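Local coordinates for polysaccharide deacetylase-like protein (Bacillus anthracis, PDB 4V33) that is a putative zinc-dependent polysaccharide deacetylase, one of two such proteins required for osmotic stability and maintenance of cell shape, at residues T61-T66 / V75-W80; A151-H156 / M208-N213. One frame throughout, in Å; residues are numbered along the deposited sequence.

In the fold
The two contacts lie on opposite sides of the chain's centre, their own centres about 51 Å apart and their nearest atoms about 35 Å apart. They belong to different sheets and different domains. Contact 1 comes first along the chain and closes before contact 2 opens. It joins the two antiparallel sheets of the N-terminal fibronectin type III-like sandwich, through strands 60-66 and 74-81. Contact 2 belongs to the deacetylase domain, where strand 151-152 meets the turn leading into helix 211-221. One contact thus packs the inside of the accessory module, while the other lies beside the zinc ion held by D206, H264 and H268, the M208 side chain about 7 Å from the metal.

Contact 1: residues T61-T66 / V75-W80; sequences TTIHMT and VQYKIW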
ATOM      1  N   THR A  61      -9.162  17.758 -13.220  1.00 24.34           N
ATOM      2  CA  THR A  61      -8.214  18.796 -13.604  1.00 25.61           C
ATOM      3  C   THR A  61      -8.381  19.078 -15.088  1.00 29.31           C
ATOM      4  O   THR A  61      -9.309  18.572 -15.717  1.00 28.52           O
ATOM      5  CB  THR A  61      -6.754  18.370 -13.331  1.00 27.02           C
ATOM      6  OG1 THR A  61      -5.876  19.465 -13.610  1.00 30.84           O
ATOM      7  CG2 THR A  61      -6.363  17.172 -14.194  1.00 26.82           C
ATOM      8  N   THR A  62      -7.495  19.898 -15.642  1.00 25.75           N
ATOM      9  CA  THR A  62      -7.479  20.134 -17.076  1.00 28.02           C
ATOM     10  C   THR A  62      -6.079  19.881 -17.614  1.00 27.40           C
ATOM     11  O   THR A  62      -5.097  20.387 -17.073  1.00 30.23           O
ATOM     12  CB  THR A  62      -7.914  21.568 -17.419  1.00 30.62           C
ATOM     13  OG1 THR A  62      -9.227  21.804 -16.894  1.00 33.73           O
ATOM     14  CG2 THR A  62      -7.922  21.782 -18.925  1.00 29.91           C
ATOM     15  N   ILE A  63      -5.998  19.092 -18.681  1.00 27.78           N
ATOM     16  CA  ILE A  63      -4.726  18.768 -19.314  1.00 26.98           C
ATOM     17  C   ILE A  63      -4.445  19.739 -20.461  1.00 26.62           C
ATOM     18  O   ILE A  63      -5.356  20.132 -21.187  1.00 28.31           O
ATOM     19  CB  ILE A  63      -4.741  17.314 -19.843  1.00 25.74           C
ATOM     20  CG1 ILE A  63      -4.927  16.336 -18.678  1.00 25.84           C
ATOM     21  CG2 ILE A  63      -3.466  16.990 -20.613  1.00 30.29           C
ATOM     22  CD1 ILE A  63      -5.286  14.924 -19.112  1.00 30.24           C
ATOM     23  N   HIS A  64      -3.186  20.139 -20.610  1.00 27.23           N
ATOM     24  CA  HIS A  64      -2.791  21.011 -21.709  1.00 31.52           C
ATOM     25  C   HIS A  64      -1.532  20.482 -22.370  1.00 30.25           C
ATOM     26  O   HIS A  64      -0.795  19.691 -21.777  1.00 31.35           O
ATOM     27  CB  HIS A  64      -2.503  22.424 -21.202  1.00 37.25           C
ATOM     28  CG  HIS A  64      -3.618  23.026 -20.407  1.00 45.81           C
ATOM     29  ND1 HIS A  64      -4.673  23.694 -20.992  1.00 48.52           N
ATOM     30  CD2 HIS A  64      -3.837  23.072 -19.072  1.00 43.15           C
ATOM     31  CE1 HIS A  64      -5.494  24.124 -20.051  1.00 42.55           C
ATOM     32  NE2 HIS A  64      -5.012  23.758 -18.878  1.00 46.58           N
ATOM     33  N   MET A  65      -1.277  20.938 -23.593  1.00 29.17           N
ATOM     34  CA  MET A  65      -0.000  20.670 -24.232  0.50 31.33           C
ATOM     35  C   MET A  65       0.710  21.966 -24.593  1.00 36.44           C
ATOM     36  O   MET A  65       0.090  22.917 -25.068  1.00 39.09           O
ATOM     37  CB  MET A  65      -0.168  19.825 -25.490  0.50 35.25           C
ATOM     38  CG  MET A  65       1.161  19.477 -26.143  0.50 45.23           C
ATOM     39  SD  MET A  65       1.702  17.799 -25.803  0.50 46.26           S
ATOM     40  CE  MET A  65       0.118  17.027 -25.949  0.50 21.40           C
ATOM     41  N   THR A  66       2.016  21.994 -24.367  1.00 32.30           N
ATOM     42  CA  THR A  66       2.833  23.119 -24.791  1.00 33.87           C
ATOM     43  C   THR A  66       4.038  22.615 -25.572  1.00 35.77           C
ATOM     44  O   THR A  66       4.230  21.406 -25.718  1.00 33.06           O
ATOM     45  CB  THR A  66       3.305  23.960 -23.591  1.00 39.35           C
ATOM     46  OG1 THR A  66       3.908  23.102 -22.612  1.00 39.96           O
ATOM     47  CG2 THR A  66       2.127  24.686 -22.961  1.00 43.76           C
ATOM     48  N   VAL A  75      -5.177  17.284 -31.024  1.00 20.50           N
ATOM     49  CA  VAL A  75      -4.353  16.389 -30.224  1.00 19.87           C
ATOM     50  C   VAL A  75      -5.258  15.288 -29.701  1.00 22.41           C
ATOM     51  O   VAL A  75      -6.357  15.560 -29.218  1.00 21.20           O
ATOM     52  CB  VAL A  75      -3.684  17.123 -29.038  1.00 20.43           C
ATOM     53  CG1 VAL A  75      -3.088  16.128 -28.043  1.00 19.76           C
ATOM     54  CG2 VAL A  75      -2.609  18.077 -29.551  1.00 21.59           C
ATOM     55  N   GLN A  76      -4.817  14.042 -29.819  1.00 18.35           N
ATOM     56  CA  GLN A  76      -5.565  12.940 -29.222  1.00 17.69           C
ATOM     57  C   GLN A  76      -4.801  12.378 -28.051  1.00 17.70           C
ATOM     58  O   GLN A  76      -3.627  12.032 -28.181  1.00 17.34           O
ATOM     59  CB  GLN A  76      -5.839  11.843 -30.251  1.00 17.32           C
ATOM     60  CG  GLN A  76      -6.656  12.343 -31.431  1.00 17.74           C
ATOM     61  CD  GLN A  76      -7.146  11.231 -32.338  1.00 18.28           C
ATOM     62  OE1 GLN A  76      -6.725  10.080 -32.220  1.00 18.69           O
ATOM     63  NE2 GLN A  76      -8.035  11.577 -33.255  1.00 20.03           N
ATOM     64  N   TYR A  77      -5.472  12.296 -26.906  1.00 17.14           N
ATOM     65  CA  TYR A  77      -4.864  11.783 -25.688  1.00 17.98           C
ATOM     66  C   TYR A  77      -5.370  10.381 -25.411  1.00 18.34           C
ATOM     67  O   TYR A  77      -6.550  10.194 -25.103  1.00 18.35           O
ATOM     68  CB  TYR A  77      -5.229  12.662 -24.488  1.00 17.75           C
ATOM     69  CG  TYR A  77      -4.800  14.109 -24.576  1.00 18.07           C
ATOM     70  CD1 TYR A  77      -3.555  14.509 -24.117  1.00 18.46           C
ATOM     71  CD2 TYR A  77      -5.657  15.079 -25.080  1.00 19.16           C
ATOM     72  CE1 TYR A  77      -3.158  15.842 -24.170  1.00 20.36           C
ATOM     73  CE2 TYR A  77      -5.271  16.422 -25.135  1.00 21.72           C
ATOM     74  CZ  TYR A  77      -4.018  16.790 -24.677  1.00 21.31           C
ATOM     75  OH  TYR A  77      -3.617  18.111 -24.722  1.00 22.51           O
ATOM     76  N   LYS A  78      -4.486   9.396 -25.521  1.00 15.80           N
ATOM     77  CA  LYS A  78      -4.844   8.031 -25.168  1.00 15.31           C
ATOM     78  C   LYS A  78      -4.575   7.872 -23.680  1.00 15.36           C
ATOM     79  O   LYS A  78      -3.454   8.094 -23.220  1.00 17.02           O
ATOM     80  CB  LYS A  78      -4.020   7.012 -25.956  1.00 15.27           C
ATOM     81  CG  LYS A  78      -4.389   5.565 -25.625  1.00 16.87           C
ATOM     82  CD  LYS A  78      -3.413   4.567 -26.238  1.00 24.31           C
ATOM     83  CE  LYS A  78      -3.521   4.557 -27.747  1.00 29.12           C
ATOM     84  NZ  LYS A  78      -2.648   3.499 -28.357  1.00 28.06           N
ATOM     85  N   ILE A  79      -5.608   7.507 -22.935  1.00 14.84           N
ATOM     86  CA  ILE A  79      -5.507   7.480 -21.481  1.00 14.66           C
ATOM     87  C   ILE A  79      -6.033   6.163 -20.946  1.00 14.25           C
ATOM     88  O   ILE A  79      -7.063   5.651 -21.407  1.00 15.32           O
ATOM     89  CB  ILE A  79      -6.293   8.643 -20.841  1.00 15.60           C
ATOM     90  CG1 ILE A  79      -5.790   9.980 -21.392  1.00 20.38           C
ATOM     91  CG2 ILE A  79      -6.169   8.610 -19.318  1.00 18.28           C
ATOM     92  CD1 ILE A  79      -6.484  11.195 -20.809  1.00 27.47           C
ATOM     93  N   TRP A  80      -5.307   5.606 -19.984  1.00 15.03           N
ATOM     94  CA  TRP A  80      -5.776   4.429 -19.273  1.00 14.85           C
ATOM     95  C   TRP A  80      -5.273   4.434 -17.846  1.00 14.08           C
ATOM     96  O   TRP A  80      -4.281   5.088 -17.522  1.00 17.56           O
ATOM     97  CB  TRP A  80      -5.340   3.141 -19.973  1.00 16.60           C
ATOM     98  CG  TRP A  80      -3.871   2.836 -19.923  1.00 17.87           C
ATOM     99  CD1 TRP A  80      -3.236   1.993 -19.053  1.00 19.92           C
ATOM    100  CD2 TRP A  80      -2.861   3.330 -20.810  1.00 17.57           C
ATOM    101  NE1 TRP A  80      -1.891   1.947 -19.337  1.00 20.80           N
ATOM    102  CE2 TRP A  80      -1.637   2.757 -20.412  1.00 19.81           C
ATOM    103  CE3 TRP A  80      -2.873   4.206 -21.903  1.00 20.51           C
ATOM    104  CZ2 TRP A  80      -0.436   3.034 -21.064  1.00 19.24           C
ATOM    105  CZ3 TRP A  80      -1.679   4.479 -22.549  1.00 23.54           C
ATOM    106  CH2 TRP A  80      -0.478   3.895 -22.124  1.00 22.38           C
TER
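I63 and Y77 meet with CG2 of I63 anti to its backbone N and CG1 anti to the carbonyl carbon (chi1 -62°), while CG of Y77 is anti to its own carbonyl carbon (chi1 -60°). The two side chains lie alongside, pointing opposite ways, and I63 CG2 comes to rest 3.8 Å from CE1 of Y77, approaching the ring obliquely. From the next inward position M65 reaches the same ring atom: in the conformer described, one of two modelled, its chain bends at chi2 and chi3 and CE lies 3.9 Å from Y77 CE1. In that conformer M65 CE is also 3.9 Å from V75 CG1. V75 CG1 in turn sits 3.5 Å above the plane of the Y77 ring, nearer its margin than its centre, so the ring packs against its own strand as well as the facing one. The contact fills the interior between the two sheets of a fibronectin type III-like beta sandwich: strand 61-66 belongs to the three-stranded sheet and strand 75-80 to the four-stranded one, their axes 9.8 Å apart and running at 127° to each other. I119 of strand 115-124 touches I63 in the same interior. The phenol oxygen reaches toward the facing backbone, Y77 OH lying 3.8 Å from M65 N, but its hydrogen bond is with the carbonyl oxygen of F101. Further along, the CD1 atoms of I63 and I79 approach to 4.3 Å.

Contact 2: residues A151-H156 / M208-N213; sequences AIDDYH and MKNNMN
N210 and N213 grip the backbone of I152 from the turn leading into helix 211-221 and the first residues of that helix, in the NodB-type deacetylase domain, a (beta/alpha) barrel-like fold whose zinc lies about 7 Å from the side chain of M208. Two direct hydrogen bonds do the work, one to each polar atom of the I152 backbone. I152 N donates to N210 OD1 over 2.9 Å, coming from well above the carbonyl plane of that amide (64° out of it). N213 ND2 donates to I152 O over 3.0 Å in a nearly straight bond (175°), with the acceptor almost in the plane of the N213 amide. In N210, chi1 of 63° sets CG between the backbone N and the carbonyl carbon. N211 ND2 bonds H150 O and gives only a weak second bond to N210 OD1, so that oxygen receives two N-H groups; N210 ND2 makes a weak bond to M208 SD. A type I beta turn from M208 to N211 sets these residues side by side, closed by N211 N to M208 O.

The apolar contact is that of A151 CB with M208 SD, at 3.7 Å. Van der Waals packing against polar atoms adds to it: A151 CB lies 3.6 Å from N210 ND2, and the methionine chain, bent at chi3, has CE 3.4 Å from A151 N. Alongside N213, I152 CG2 comes within 4.2 Å of N213 CB.

Water completes the joint at D153. One water donates to D153 OD2 and accepts from N210 ND2; a second accepts from N213 ND2 and donates only weakly to D153 OD2, while D153 OD1 takes a weak bond from D154 N.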
ATOM      1  N   ALA A 151      -3.377 -11.832  17.310  1.00 15.41           N
ATOM      2  CA  ALA A 151      -3.455 -13.288  17.370  1.00 15.96           C
ATOM      3  C   ALA A 151      -4.479 -13.802  16.362  1.00 16.54           C
ATOM      4  O   ALA A 151      -5.551 -13.217  16.204  1.00 15.70           O
ATOM      5  CB  ALA A 151      -3.833 -13.736  18.769  1.00 16.71           C
ATOM      6  N   ILE A 152      -4.125 -14.871  15.653  1.00 14.92           N
ATOM      7  CA  ILE A 152      -5.078 -15.601  14.816  1.00 14.61           C
ATOM      8  C   ILE A 152      -5.229 -16.980  15.436  1.00 15.85           C
ATOM      9  O   ILE A 152      -4.447 -17.892  15.178  1.00 16.75           O
ATOM     10  CB  ILE A 152      -4.615 -15.710  13.357  1.00 14.00           C
ATOM     11  CG1 ILE A 152      -4.300 -14.318  12.788  1.00 16.25           C
ATOM     12  CG2 ILE A 152      -5.689 -16.404  12.517  1.00 15.52           C
ATOM     13  CD1 ILE A 152      -5.504 -13.376  12.727  1.00 15.82           C
ATOM     14  N   ASP A 153      -6.220 -17.125  16.305  1.00 16.34           N
ATOM     15  CA  ASP A 153      -6.386 -18.372  17.039  1.00 17.72           C
ATOM     16  C   ASP A 153      -7.782 -18.384  17.618  1.00 23.27           C
ATOM     17  O   ASP A 153      -8.403 -17.323  17.735  1.00 20.48           O
ATOM     18  CB  ASP A 153      -5.358 -18.476  18.178  1.00 18.87           C
ATOM     19  CG  ASP A 153      -5.050 -19.909  18.563  1.00 32.04           C
ATOM     20  OD1 ASP A 153      -5.784 -20.822  18.131  1.00 27.86           O
ATOM     21  OD2 ASP A 153      -4.068 -20.124  19.307  1.00 32.44           O
ATOM     22  N   ASP A 154      -8.266 -19.579  17.961  1.00 26.16           N
ATOM     23  CA  ASP A 154      -9.538 -19.735  18.663  1.00 24.86           C
ATOM     24  C   ASP A 154      -9.289 -19.400  20.117  1.00 30.50           C
ATOM     25  O   ASP A 154      -8.464 -20.036  20.775  1.00 38.58           O
ATOM     26  CB  ASP A 154     -10.086 -21.169  18.542  1.00 21.39           C
ATOM     27  CG  ASP A 154     -10.285 -21.602  17.094  1.00 28.29           C
ATOM     28  OD1 ASP A 154     -11.001 -20.902  16.350  1.00 23.29           O
ATOM     29  OD2 ASP A 154      -9.714 -22.639  16.697  1.00 35.83           O
ATOM     30  N   TYR A 155      -9.983 -18.390  20.622  1.00 26.58           N
ATOM     31  CA  TYR A 155      -9.751 -17.928  21.987  1.00 24.43           C
ATOM     32  C   TYR A 155     -10.312 -18.915  23.007  1.00 31.23           C
ATOM     33  O   TYR A 155     -11.457 -19.351  22.894  1.00 35.34           O
ATOM     34  CB  TYR A 155     -10.357 -16.538  22.169  1.00 24.32           C
ATOM     35  CG  TYR A 155     -10.125 -15.928  23.531  1.00 23.85           C
ATOM     36  CD1 TYR A 155      -8.880 -15.435  23.885  1.00 36.88           C
ATOM     37  CD2 TYR A 155     -11.159 -15.828  24.450  1.00 32.27           C
ATOM     38  CE1 TYR A 155      -8.665 -14.867  25.118  1.00 38.73           C
ATOM     39  CE2 TYR A 155     -10.954 -15.259  25.693  1.00 35.76           C
ATOM     40  CZ  TYR A 155      -9.702 -14.783  26.019  1.00 41.93           C
ATOM     41  OH  TYR A 155      -9.485 -14.216  27.252  1.00 47.01           O
ATOM     42  N   HIS A 156      -9.503 -19.267  24.003  1.00 29.05           N
ATOM     43  CA  HIS A 156      -9.883 -20.254  25.010  0.60 35.46           C
ATOM     44  C   HIS A 156      -9.733 -19.714  26.430  1.00 40.23           C
ATOM     45  O   HIS A 156      -9.570 -20.488  27.373  1.00 39.67           O
ATOM     46  CB  HIS A 156      -9.032 -21.519  24.872  0.60 37.48           C
ATOM     47  CG  HIS A 156      -9.125 -22.173  23.529  0.60 36.80           C
ATOM     48  ND1 HIS A 156     -10.291 -22.733  23.052  0.60 42.62           N
ATOM     49  CD2 HIS A 156      -8.191 -22.375  22.571  0.60 39.72           C
ATOM     50  CE1 HIS A 156     -10.073 -23.240  21.850  0.60 39.36           C
ATOM     51  NE2 HIS A 156      -8.806 -23.036  21.536  0.60 37.97           N
ATOM     52  N   MET A 208       3.527 -13.813  17.028  1.00 13.60           N
ATOM     53  CA  MET A 208       2.996 -14.964  17.745  1.00 13.62           C
ATOM     54  C   MET A 208       3.037 -16.216  16.874  1.00 14.15           C
ATOM     55  O   MET A 208       2.818 -16.152  15.658  1.00 14.78           O
ATOM     56  CB  MET A 208       1.559 -14.696  18.187  1.00 14.89           C
ATOM     57  CG  MET A 208       1.463 -13.658  19.280  1.00 17.55           C
ATOM     58  SD  MET A 208      -0.259 -13.343  19.725  1.00 21.79           S
ATOM     59  CE  MET A 208      -0.465 -11.719  19.016  1.00 27.71           C
ATOM     60  N   LYS A 209       3.291 -17.352  17.514  1.00 13.22           N
ATOM     61  CA  LYS A 209       3.316 -18.642  16.840  1.00 14.07           C
ATOM     62  C   LYS A 209       2.012 -18.892  16.087  1.00 15.50           C
ATOM     63  O   LYS A 209       2.010 -19.458  14.984  1.00 16.17           O
ATOM     64  CB  LYS A 209       3.537 -19.754  17.868  1.00 17.79           C
ATOM     65  CG  LYS A 209       3.587 -21.160  17.297  1.00 25.24           C
ATOM     66  CD  LYS A 209       4.901 -21.399  16.598  1.00 29.46           C
ATOM     67  CE  LYS A 209       5.200 -22.885  16.455  1.00 32.29           C
ATOM     68  NZ  LYS A 209       6.581 -23.078  15.942  1.00 26.49           N
ATOM     69  N   ASN A 210       0.900 -18.447  16.669  1.00 14.49           N
ATOM     70  CA  ASN A 210      -0.399 -18.674  16.037  1.00 15.42           C
ATOM     71  C   ASN A 210      -0.545 -17.986  14.684  1.00 15.57           C
ATOM     72  O   ASN A 210      -1.457 -18.302  13.930  1.00 15.67           O
ATOM     73  CB  ASN A 210      -1.562 -18.297  16.974  1.00 15.15           C
ATOM     74  CG  ASN A 210      -1.577 -16.819  17.329  1.00 13.97           C
ATOM     75  OD1 ASN A 210      -1.527 -15.951  16.458  1.00 14.40           O
ATOM     76  ND2 ASN A 210      -1.625 -16.528  18.626  1.00 17.02           N
ATOM     77  N   ASN A 211       0.356 -17.064  14.360  1.00 14.12           N
ATOM     78  CA  ASN A 211       0.298 -16.442  13.040  1.00 14.06           C
ATOM     79  C   ASN A 211       0.598 -17.442  11.919  1.00 14.15           C
ATOM     80  O   ASN A 211       0.313 -17.176  10.752  1.00 14.95           O
ATOM     81  CB  ASN A 211       1.209 -15.216  12.953  1.00 14.35           C
ATOM     82  CG  ASN A 211       0.617 -13.985  13.644  1.00 14.79           C
ATOM     83  OD1 ASN A 211       1.068 -12.871  13.418  1.00 15.49           O
ATOM     84  ND2 ASN A 211      -0.389 -14.184  14.485  1.00 15.00           N
ATOM     85  N   MET A 212       1.141 -18.606  12.270  1.00 15.26           N
ATOM     86  CA  MET A 212       1.220 -19.697  11.295  1.00 15.51           C
ATOM     87  C   MET A 212      -0.170 -20.115  10.801  1.00 15.60           C
ATOM     88  O   MET A 212      -0.302 -20.612   9.682  1.00 17.23           O
ATOM     89  CB  MET A 212       1.987 -20.904  11.848  1.00 18.42           C
ATOM     90  CG  MET A 212       3.486 -20.660  12.003  1.00 17.04           C
ATOM     91  SD  MET A 212       4.315 -20.361  10.423  1.00 19.97           S
ATOM     92  CE  MET A 212       4.457 -22.032   9.795  1.00 22.72           C
ATOM     93  N   ASN A 213      -1.200 -19.909  11.622  1.00 16.20           N
ATOM     94  CA  ASN A 213      -2.575 -20.145  11.162  1.00 17.07           C
ATOM     95  C   ASN A 213      -2.965 -19.191  10.039  1.00 13.91           C
ATOM     96  O   ASN A 213      -3.623 -19.597   9.075  1.00 16.99           O
ATOM     97  CB  ASN A 213      -3.580 -20.003  12.308  1.00 15.65           C
ATOM     98  CG  ASN A 213      -3.406 -21.068  13.370  1.00 17.40           C
ATOM     99  OD1 ASN A 213      -3.019 -22.201  13.076  1.00 21.85           O
ATOM    100  ND2 ASN A 213      -3.693 -20.707  14.616  1.00 16.64           N
TER
HETATM  101  O   HOH W   1      -2.228 -18.677  20.500  0.93 23.43           O
HETATM  102  O   HOH W   2      -2.787 -22.230  17.126  1.00 40.32           O